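Local atomic coordinates of peptide ABC transporter, peptide-binding protein (Thermus thermophilus, PDB entry 2D5W), a protein that binds oligopeptides, here a pentapeptide, and probably hands them to an ABC transporter for uptake into the cell. Residues Asp324-Arg337 and Tyr370-Met384. Sequence-based numbering, arbitrary orientation.
Sequences DKRTRQAILHALNR and YEFDLKKAEALLAEM
The His333 ring is held between Lys376 CD, 3.7 Å above one face, and Tyr370 CB over the opposite face, while the Tyr370 ring turns its edge to the His333 face (offset edge-to-face, planes at 67°). At the imidazole edge, ND1 donates in the ring plane to Glu371 O (2.8 Å, N-H...O 173°), a nearly straight bond that fixes the ring's rotation. Phe372 lies with one face under Asn336 CB, 3.6 Å from the ring centroid, and its edge at Ala334 O. The Arg326 guanidinium carries Met384 CG over the centre of one face; in its plane it grips Asp324 side-on through NE and NH1 and reaches Glu383 OE1 with NH2 (3.4 Å), a long salt bridge. Arg337 NH1 donates to Tyr370 O (2.9 Å), near the guanidinium plane, and its NH2 bonds Pro546 O. Backbone joins backbone where Asp373 N donates to His333 O (2.8 Å). Between the Arg326 and His333 ends, Ala330 and Ala377 bring the CA atoms within 4.1 Å, and Leu380 enters as a knob among Arg326, Gln329, Ala330 and His333. Axes 7.8 Å apart at 157° define an antiparallel helix pair, N-capped by Asp324 and Asp373, within the family 5 solute-binding fold.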
ATOM      1  N   ASP A 324       2.216 -11.061 -24.431  1.00 11.58           N
ATOM      2  CA  ASP A 324       1.766 -10.379 -25.647  1.00 11.21           C
ATOM      3  C   ASP A 324       0.588  -9.474 -25.284  1.00 10.71           C
ATOM      4  O   ASP A 324      -0.395  -9.938 -24.712  1.00 10.94           O
ATOM      5  CB  ASP A 324       1.334 -11.415 -26.691  1.00 12.71           C
ATOM      6  CG  ASP A 324       1.192 -10.826 -28.081  1.00 14.41           C
ATOM      7  OD1 ASP A 324       0.385  -9.893 -28.267  1.00 14.85           O
ATOM      8  OD2 ASP A 324       1.895 -11.304 -28.997  1.00 16.95           O
ATOM      9  N   LYS A 325       0.676  -8.191 -25.621  1.00 10.51           N
ATOM     10  CA  LYS A 325      -0.404  -7.273 -25.280  1.00 11.08           C
ATOM     11  C   LYS A 325      -1.755  -7.708 -25.838  1.00 10.18           C
ATOM     12  O   LYS A 325      -2.789  -7.414 -25.245  1.00 11.18           O
ATOM     13  CB  LYS A 325      -0.090  -5.845 -25.747  1.00 12.74           C
ATOM     14  CG  LYS A 325      -0.166  -5.613 -27.246  1.00 14.29           C
ATOM     15  CD  LYS A 325       0.033  -4.134 -27.567  1.00 16.29           C
ATOM     16  CE  LYS A 325      -0.008  -3.878 -29.064  1.00 17.55           C
ATOM     17  NZ  LYS A 325       0.236  -2.443 -29.383  1.00 21.40           N
ATOM     18  N   ARG A 326      -1.756  -8.401 -26.974  1.00 10.63           N
ATOM     19  CA  ARG A 326      -3.013  -8.850 -27.564  1.00 11.05           C
ATOM     20  C   ARG A 326      -3.776  -9.778 -26.622  1.00  9.97           C
ATOM     21  O   ARG A 326      -5.005  -9.747 -26.571  1.00 10.63           O
ATOM     22  CB  ARG A 326      -2.752  -9.553 -28.901  1.00 12.33           C
ATOM     23  CG  ARG A 326      -2.296  -8.615 -30.016  1.00 14.10           C
ATOM     24  CD  ARG A 326      -1.918  -9.388 -31.273  1.00 15.54           C
ATOM     25  NE  ARG A 326      -0.739 -10.219 -31.054  1.00 15.14           N
ATOM     26  CZ  ARG A 326      -0.296 -11.135 -31.908  1.00 15.39           C
ATOM     27  NH1 ARG A 326       0.788 -11.840 -31.614  1.00 16.07           N
ATOM     28  NH2 ARG A 326      -0.937 -11.352 -33.049  1.00 17.01           N
ATOM     29  N   THR A 327      -3.048 -10.594 -25.871  1.00 10.01           N
ATOM     30  CA  THR A 327      -3.676 -11.514 -24.930  1.00 10.00           C
ATOM     31  C   THR A 327      -4.322 -10.745 -23.782  1.00 10.01           C
ATOM     32  O   THR A 327      -5.427 -11.066 -23.342  1.00 10.06           O
ATOM     33  CB  THR A 327      -2.646 -12.485 -24.336  1.00  9.71           C
ATOM     34  OG1 THR A 327      -1.926 -13.116 -25.400  1.00 10.26           O
ATOM     35  CG2 THR A 327      -3.333 -13.551 -23.492  1.00 10.18           C
ATOM     36  N   ARG A 328      -3.622  -9.722 -23.301  1.00 10.24           N
ATOM     37  CA  ARG A 328      -4.119  -8.917 -22.197  1.00  9.32           C
ATOM     38  C   ARG A 328      -5.325  -8.091 -22.640  1.00  9.41           C
ATOM     39  O   ARG A 328      -6.290  -7.932 -21.887  1.00  9.78           O
ATOM     40  CB  ARG A 328      -2.980  -8.048 -21.652  1.00  9.73           C
ATOM     41  CG  ARG A 328      -1.773  -8.903 -21.250  1.00 10.37           C
ATOM     42  CD  ARG A 328      -0.743  -8.139 -20.440  1.00 10.61           C
ATOM     43  NE  ARG A 328      -0.090  -7.059 -21.176  1.00 10.57           N
ATOM     44  CZ  ARG A 328       1.028  -7.185 -21.886  1.00 10.47           C
ATOM     45  NH1 ARG A 328       1.535  -6.128 -22.507  1.00 11.28           N
ATOM     46  NH2 ARG A 328       1.642  -8.356 -21.980  1.00 10.64           N
ATOM     47  N   GLN A 329      -5.282  -7.587 -23.869  1.00 10.00           N
ATOM     48  CA  GLN A 329      -6.396  -6.819 -24.412  1.00 10.48           C
ATOM     49  C   GLN A 329      -7.608  -7.743 -24.574  1.00 10.12           C
ATOM     50  O   GLN A 329      -8.740  -7.353 -24.285  1.00 10.36           O
ATOM     51  CB  GLN A 329      -6.019  -6.222 -25.768  1.00 10.01           C
ATOM     52  CG  GLN A 329      -4.842  -5.263 -25.714  1.00 11.70           C
ATOM     53  CD  GLN A 329      -4.431  -4.776 -27.086  1.00 12.23           C
ATOM     54  OE1 GLN A 329      -4.546  -5.504 -28.069  1.00 15.10           O
ATOM     55  NE2 GLN A 329      -3.934  -3.549 -27.158  1.00 12.62           N
ATOM     56  N   ALA A 330      -7.366  -8.972 -25.029  1.00 10.28           N
ATOM     57  CA  ALA A 330      -8.445  -9.938 -25.218  1.00 10.14           C
ATOM     58  C   ALA A 330      -9.136 -10.225 -23.892  1.00 10.42           C
ATOM     59  O   ALA A 330     -10.365 -10.219 -23.806  1.00 11.36           O
ATOM     60  CB  ALA A 330      -7.892 -11.233 -25.811  1.00 11.16           C
ATOM     61  N   ILE A 331      -8.347 -10.483 -22.856  1.00  9.79           N
ATOM     62  CA  ILE A 331      -8.921 -10.767 -21.552  1.00 10.18           C
ATOM     63  C   ILE A 331      -9.760  -9.591 -21.060  1.00  9.58           C
ATOM     64  O   ILE A 331     -10.874  -9.785 -20.574  1.00 10.02           O
ATOM     65  CB  ILE A 331      -7.825 -11.097 -20.510  1.00  9.91           C
ATOM     66  CG1 ILE A 331      -7.145 -12.423 -20.876  1.00 10.43           C
ATOM     67  CG2 ILE A 331      -8.438 -11.190 -19.109  1.00 10.56           C
ATOM     68  CD1 ILE A 331      -5.932 -12.757 -20.019  1.00 12.56           C
ATOM     69  N   LEU A 332      -9.246  -8.371 -21.202  1.00  9.43           N
ATOM     70  CA  LEU A 332      -9.997  -7.212 -20.728  1.00  9.49           C
ATOM     71  C   LEU A 332     -11.324  -7.046 -21.468  1.00  9.84           C
ATOM     72  O   LEU A 332     -12.332  -6.672 -20.862  1.00 10.10           O
ATOM     73  CB  LEU A 332      -9.154  -5.934 -20.835  1.00  9.84           C
ATOM     74  CG  LEU A 332      -9.723  -4.715 -20.089  1.00  9.09           C
ATOM     75  CD1 LEU A 332     -10.010  -5.079 -18.633  1.00 10.84           C
ATOM     76  CD2 LEU A 332      -8.744  -3.552 -20.168  1.00 10.36           C
ATOM     77  N   HIS A 333     -11.329  -7.318 -22.773  1.00 10.07           N
ATOM     78  CA  HIS A 333     -12.563  -7.220 -23.558  1.00 10.55           C
ATOM     79  C   HIS A 333     -13.581  -8.258 -23.081  1.00 10.39           C
ATOM     80  O   HIS A 333     -14.782  -8.116 -23.324  1.00 11.53           O
ATOM     81  CB  HIS A 333     -12.293  -7.456 -25.052  1.00 11.35           C
ATOM     82  CG  HIS A 333     -11.832  -6.239 -25.795  1.00 11.41           C
ATOM     83  ND1 HIS A 333     -12.539  -5.056 -25.807  1.00 12.40           N
ATOM     84  CD2 HIS A 333     -10.761  -6.043 -26.602  1.00 11.82           C
ATOM     85  CE1 HIS A 333     -11.925  -4.185 -26.590  1.00 12.28           C
ATOM     86  NE2 HIS A 333     -10.845  -4.761 -27.085  1.00 12.89           N
ATOM     87  N   ALA A 334     -13.099  -9.302 -22.410  1.00  9.48           N
ATOM     88  CA  ALA A 334     -13.973 -10.357 -21.906  1.00 10.38           C
ATOM     89  C   ALA A 334     -14.436 -10.115 -20.471  1.00 10.75           C
ATOM     90  O   ALA A 334     -15.219 -10.894 -19.934  1.00 11.78           O
ATOM     91  CB  ALA A 334     -13.273 -11.705 -22.009  1.00 10.92           C
ATOM     92  N   LEU A 335     -13.940  -9.050 -19.846  1.00 10.37           N
ATOM     93  CA  LEU A 335     -14.337  -8.715 -18.481  1.00  9.99           C
ATOM     94  C   LEU A 335     -15.425  -7.649 -18.562  1.00 10.04           C
ATOM     95  O   LEU A 335     -15.173  -6.525 -18.997  1.00 10.74           O
ATOM     96  CB  LEU A 335     -13.142  -8.180 -17.683  1.00 10.18           C
ATOM     97  CG  LEU A 335     -11.908  -9.085 -17.602  1.00  9.80           C
ATOM     98  CD1 LEU A 335     -10.920  -8.501 -16.601  1.00 11.01           C
ATOM     99  CD2 LEU A 335     -12.308 -10.493 -17.178  1.00 10.59           C
ATOM    100  N   ASN A 336     -16.642  -8.000 -18.160  1.00  9.71           N
ATOM    101  CA  ASN A 336     -17.740  -7.047 -18.217  1.00 10.36           C
ATOM    102  C   ASN A 336     -17.678  -6.137 -17.000  1.00  9.67           C
ATOM    103  O   ASN A 336     -18.496  -6.230 -16.083  1.00 10.42           O
ATOM    104  CB  ASN A 336     -19.080  -7.776 -18.265  1.00 11.53           C
ATOM    105  CG  ASN A 336     -20.230  -6.840 -18.545  1.00 11.64           C
ATOM    106  OD1 ASN A 336     -20.035  -5.635 -18.717  1.00 12.03           O
ATOM    107  ND2 ASN A 336     -21.438  -7.386 -18.598  1.00 13.68           N
ATOM    108  N   ARG A 337     -16.694  -5.244 -17.012  1.00  9.66           N
ATOM    109  CA  ARG A 337     -16.476  -4.322 -15.909  1.00 10.14           C
ATOM    110  C   ARG A 337     -17.625  -3.348 -15.688  1.00 10.16           C
ATOM    111  O   ARG A 337     -18.023  -3.101 -14.549  1.00 10.40           O
ATOM    112  CB  ARG A 337     -15.166  -3.560 -16.129  1.00  9.96           C
ATOM    113  CG  ARG A 337     -13.942  -4.469 -16.172  1.00  9.91           C
ATOM    114  CD  ARG A 337     -12.688  -3.687 -16.502  1.00 10.12           C
ATOM    115  NE  ARG A 337     -12.750  -3.130 -17.848  1.00  9.58           N
ATOM    116  CZ  ARG A 337     -12.038  -2.088 -18.262  1.00  9.46           C
ATOM    117  NH1 ARG A 337     -12.164  -1.650 -19.506  1.00 10.02           N
ATOM    118  NH2 ARG A 337     -11.202  -1.475 -17.435  1.00  9.68           N
ATOM    119  N   TYR A 370     -11.277  -0.276 -23.157  1.00 11.20           N
ATOM    120  CA  TYR A 370     -11.590  -1.599 -23.681  1.00 11.93           C
ATOM    121  C   TYR A 370     -12.977  -2.024 -23.223  1.00 11.96           C
ATOM    122  O   TYR A 370     -13.154  -2.530 -22.113  1.00 12.65           O
ATOM    123  CB  TYR A 370     -10.544  -2.601 -23.200  1.00 11.76           C
ATOM    124  CG  TYR A 370      -9.158  -2.302 -23.717  1.00 10.82           C
ATOM    125  CD1 TYR A 370      -8.677  -2.915 -24.874  1.00 12.66           C
ATOM    126  CD2 TYR A 370      -8.327  -1.395 -23.058  1.00 10.79           C
ATOM    127  CE1 TYR A 370      -7.406  -2.638 -25.359  1.00 11.46           C
ATOM    128  CE2 TYR A 370      -7.052  -1.107 -23.536  1.00 10.95           C
ATOM    129  CZ  TYR A 370      -6.597  -1.733 -24.686  1.00 11.52           C
ATOM    130  OH  TYR A 370      -5.330  -1.470 -25.152  1.00 12.07           O
ATOM    131  N   GLU A 371     -13.960  -1.821 -24.089  1.00 12.14           N
ATOM    132  CA  GLU A 371     -15.334  -2.169 -23.763  1.00 11.87           C
ATOM    133  C   GLU A 371     -15.541  -3.679 -23.733  1.00 10.75           C
ATOM    134  O   GLU A 371     -14.750  -4.438 -24.289  1.00 11.71           O
ATOM    135  CB  GLU A 371     -16.298  -1.536 -24.779  1.00 13.71           C
ATOM    136  CG  GLU A 371     -16.368  -2.239 -26.137  1.00 16.05           C
ATOM    137  CD  GLU A 371     -15.214  -1.911 -27.071  1.00 17.59           C
ATOM    138  OE1 GLU A 371     -14.233  -1.269 -26.638  1.00 18.22           O
ATOM    139  OE2 GLU A 371     -15.292  -2.304 -28.254  1.00 19.01           O
ATOM    140  N   PHE A 372     -16.606  -4.106 -23.066  1.00 11.82           N
ATOM    141  CA  PHE A 372     -16.934  -5.521 -22.989  1.00 11.84           C
ATOM    142  C   PHE A 372     -17.400  -5.970 -24.371  1.00 12.44           C
ATOM    143  O   PHE A 372     -18.411  -5.486 -24.878  1.00 13.53           O
ATOM    144  CB  PHE A 372     -18.043  -5.744 -21.962  1.00 12.24           C
ATOM    145  CG  PHE A 372     -18.492  -7.173 -21.857  1.00 11.34           C
ATOM    146  CD1 PHE A 372     -17.585  -8.180 -21.550  1.00 11.37           C
ATOM    147  CD2 PHE A 372     -19.823  -7.513 -22.068  1.00 12.40           C
ATOM    148  CE1 PHE A 372     -17.996  -9.506 -21.454  1.00 11.77           C
ATOM    149  CE2 PHE A 372     -20.245  -8.837 -21.974  1.00 12.65           C
ATOM    150  CZ  PHE A 372     -19.330  -9.835 -21.667  1.00 13.26           C
ATOM    151  N   ASP A 373     -16.650  -6.881 -24.981  1.00 12.56           N
ATOM    152  CA  ASP A 373     -16.984  -7.392 -26.310  1.00 13.31           C
ATOM    153  C   ASP A 373     -16.303  -8.739 -26.511  1.00 12.73           C
ATOM    154  O   ASP A 373     -15.116  -8.805 -26.840  1.00 12.38           O
ATOM    155  CB  ASP A 373     -16.506  -6.420 -27.389  1.00 14.63           C
ATOM    156  CG  ASP A 373     -17.013  -6.786 -28.773  1.00 16.16           C
ATOM    157  OD1 ASP A 373     -17.151  -7.991 -29.065  1.00 18.17           O
ATOM    158  OD2 ASP A 373     -17.263  -5.863 -29.574  1.00 18.22           O
ATOM    159  N   LEU A 374     -17.060  -9.813 -26.321  1.00 13.25           N
ATOM    160  CA  LEU A 374     -16.511 -11.150 -26.470  1.00 13.65           C
ATOM    161  C   LEU A 374     -16.044 -11.444 -27.892  1.00 13.94           C
ATOM    162  O   LEU A 374     -15.119 -12.226 -28.092  1.00 14.64           O
ATOM    163  CB  LEU A 374     -17.538 -12.192 -26.022  1.00 14.32           C
ATOM    164  CG  LEU A 374     -17.927 -12.120 -24.541  1.00 14.49           C
ATOM    165  CD1 LEU A 374     -18.938 -13.209 -24.225  1.00 16.49           C
ATOM    166  CD2 LEU A 374     -16.689 -12.279 -23.669  1.00 16.09           C
ATOM    167  N   LYS A 375     -16.676 -10.817 -28.878  1.00 14.71           N
ATOM    168  CA  LYS A 375     -16.280 -11.033 -30.265  1.00 15.85           C
ATOM    169  C   LYS A 375     -14.860 -10.532 -30.498  1.00 15.08           C
ATOM    170  O   LYS A 375     -14.057 -11.199 -31.154  1.00 14.83           O
ATOM    171  CB  LYS A 375     -17.243 -10.320 -31.218  1.00 18.15           C
ATOM    172  CG  LYS A 375     -18.641 -10.913 -31.242  1.00 23.67           C
ATOM    173  CD  LYS A 375     -19.544 -10.175 -32.221  1.00 26.96           C
ATOM    174  CE  LYS A 375     -19.010 -10.250 -33.645  1.00 29.34           C
ATOM    175  NZ  LYS A 375     -18.908 -11.655 -34.130  1.00 31.44           N
ATOM    176  N   LYS A 376     -14.549  -9.357 -29.959  1.00 14.74           N
ATOM    177  CA  LYS A 376     -13.210  -8.798 -30.114  1.00 14.85           C
ATOM    178  C   LYS A 376     -12.187  -9.678 -29.405  1.00 14.16           C
ATOM    179  O   LYS A 376     -11.091  -9.901 -29.914  1.00 13.68           O
ATOM    180  CB  LYS A 376     -13.146  -7.372 -29.559  1.00 15.53           C
ATOM    181  CG  LYS A 376     -13.798  -6.333 -30.454  1.00 17.56           C
ATOM    182  CD  LYS A 376     -13.519  -4.921 -29.958  1.00 18.28           C
ATOM    183  CE  LYS A 376     -14.080  -3.883 -30.917  1.00 19.61           C
ATOM    184  NZ  LYS A 376     -13.775  -2.497 -30.469  1.00 20.66           N
ATOM    185  N   ALA A 377     -12.549 -10.181 -28.229  1.00 13.54           N
ATOM    186  CA  ALA A 377     -11.652 -11.046 -27.472  1.00 12.73           C
ATOM    187  C   ALA A 377     -11.356 -12.311 -28.273  1.00 12.41           C
ATOM    188  O   ALA A 377     -10.205 -12.727 -28.390  1.00 13.21           O
ATOM    189  CB  ALA A 377     -12.278 -11.410 -26.126  1.00 12.88           C
ATOM    190  N   GLU A 378     -12.404 -12.911 -28.829  1.00 13.10           N
ATOM    191  CA  GLU A 378     -12.271 -14.129 -29.621  1.00 14.24           C
ATOM    192  C   GLU A 378     -11.357 -13.935 -30.831  1.00 13.35           C
ATOM    193  O   GLU A 378     -10.524 -14.793 -31.135  1.00 13.80           O
ATOM    194  CB  GLU A 378     -13.653 -14.597 -30.085  1.00 16.79           C
ATOM    195  CG  GLU A 378     -13.642 -15.851 -30.947  1.00 23.50           C
ATOM    196  CD  GLU A 378     -15.038 -16.289 -31.353  1.00 27.06           C
ATOM    197  OE1 GLU A 378     -15.161 -17.306 -32.065  1.00 30.37           O
ATOM    198  OE2 GLU A 378     -16.013 -15.614 -30.957  1.00 30.37           O
ATOM    199  N   ALA A 379     -11.516 -12.807 -31.518  1.00 13.50           N
ATOM    200  CA  ALA A 379     -10.706 -12.507 -32.694  1.00 13.23           C
ATOM    201  C   ALA A 379      -9.225 -12.373 -32.340  1.00 13.85           C
ATOM    202  O   ALA A 379      -8.360 -12.888 -33.047  1.00 13.61           O
ATOM    203  CB  ALA A 379     -11.202 -11.228 -33.356  1.00 14.46           C
ATOM    204  N   LEU A 380      -8.935 -11.675 -31.244  1.00 13.39           N
ATOM    205  CA  LEU A 380      -7.555 -11.487 -30.806  1.00 13.11           C
ATOM    206  C   LEU A 380      -6.893 -12.816 -30.469  1.00 12.67           C
ATOM    207  O   LEU A 380      -5.757 -13.072 -30.864  1.00 12.95           O
ATOM    208  CB  LEU A 380      -7.511 -10.568 -29.583  1.00 13.44           C
ATOM    209  CG  LEU A 380      -7.708  -9.079 -29.872  1.00 13.71           C
ATOM    210  CD1 LEU A 380      -8.071  -8.340 -28.594  1.00 14.43           C
ATOM    211  CD2 LEU A 380      -6.439  -8.511 -30.490  1.00 16.14           C
ATOM    212  N   LEU A 381      -7.610 -13.665 -29.741  1.00 12.60           N
ATOM    213  CA  LEU A 381      -7.067 -14.959 -29.358  1.00 12.73           C
ATOM    214  C   LEU A 381      -6.887 -15.882 -30.560  1.00 12.50           C
ATOM    215  O   LEU A 381      -5.924 -16.642 -30.626  1.00 12.95           O
ATOM    216  CB  LEU A 381      -7.969 -15.607 -28.304  1.00 11.40           C
ATOM    217  CG  LEU A 381      -8.001 -14.836 -26.978  1.00 12.58           C
ATOM    218  CD1 LEU A 381      -9.141 -15.342 -26.118  1.00 13.31           C
ATOM    219  CD2 LEU A 381      -6.667 -14.982 -26.259  1.00 15.43           C
ATOM    220  N   ALA A 382      -7.806 -15.806 -31.517  1.00 13.58           N
ATOM    221  CA  ALA A 382      -7.716 -16.637 -32.713  1.00 14.14           C
ATOM    222  C   ALA A 382      -6.472 -16.267 -33.513  1.00 15.14           C
ATOM    223  O   ALA A 382      -5.805 -17.131 -34.083  1.00 15.44           O
ATOM    224  CB  ALA A 382      -8.959 -16.460 -33.569  1.00 14.96           C
ATOM    225  N   GLU A 383      -6.161 -14.975 -33.547  1.00 16.18           N
ATOM    226  CA  GLU A 383      -4.999 -14.487 -34.279  1.00 18.34           C
ATOM    227  C   GLU A 383      -3.706 -15.081 -33.728  1.00 18.04           C
ATOM    228  O   GLU A 383      -2.697 -15.146 -34.430  1.00 19.24           O
ATOM    229  CB  GLU A 383      -4.942 -12.958 -34.206  1.00 21.45           C
ATOM    230  CG  GLU A 383      -3.823 -12.330 -35.022  1.00 28.27           C
ATOM    231  CD  GLU A 383      -3.837 -10.813 -34.952  1.00 31.33           C
ATOM    232  OE1 GLU A 383      -2.964 -10.179 -35.582  1.00 35.35           O
ATOM    233  OE2 GLU A 383      -4.720 -10.255 -34.268  1.00 33.27           O
ATOM    234  N   MET A 384      -3.737 -15.517 -32.473  1.00 16.12           N
ATOM    235  CA  MET A 384      -2.551 -16.093 -31.855  1.00 15.73           C
ATOM    236  C   MET A 384      -2.526 -17.620 -31.842  1.00 15.58           C
ATOM    237  O   MET A 384      -1.775 -18.232 -31.080  1.00 15.52           O
ATOM    238  CB  MET A 384      -2.377 -15.533 -30.442  1.00 15.10           C
ATOM    239  CG  MET A 384      -2.037 -14.046 -30.447  1.00 15.09           C
ATOM    240  SD  MET A 384      -1.782 -13.332 -28.816  1.00 16.74           S
ATOM    241  CE  MET A 384      -3.479 -13.274 -28.218  1.00 17.16           C
TER
HETATM  242  O   HOH W   1      -0.035 -13.753 -34.178  1.00 27.17           O
HETATM  243  O   HOH W   2     -14.167  -4.254 -20.133  1.00 11.72           O
HETATM  244  O   HOH W   3     -10.185   0.182 -20.424  1.00 11.54           O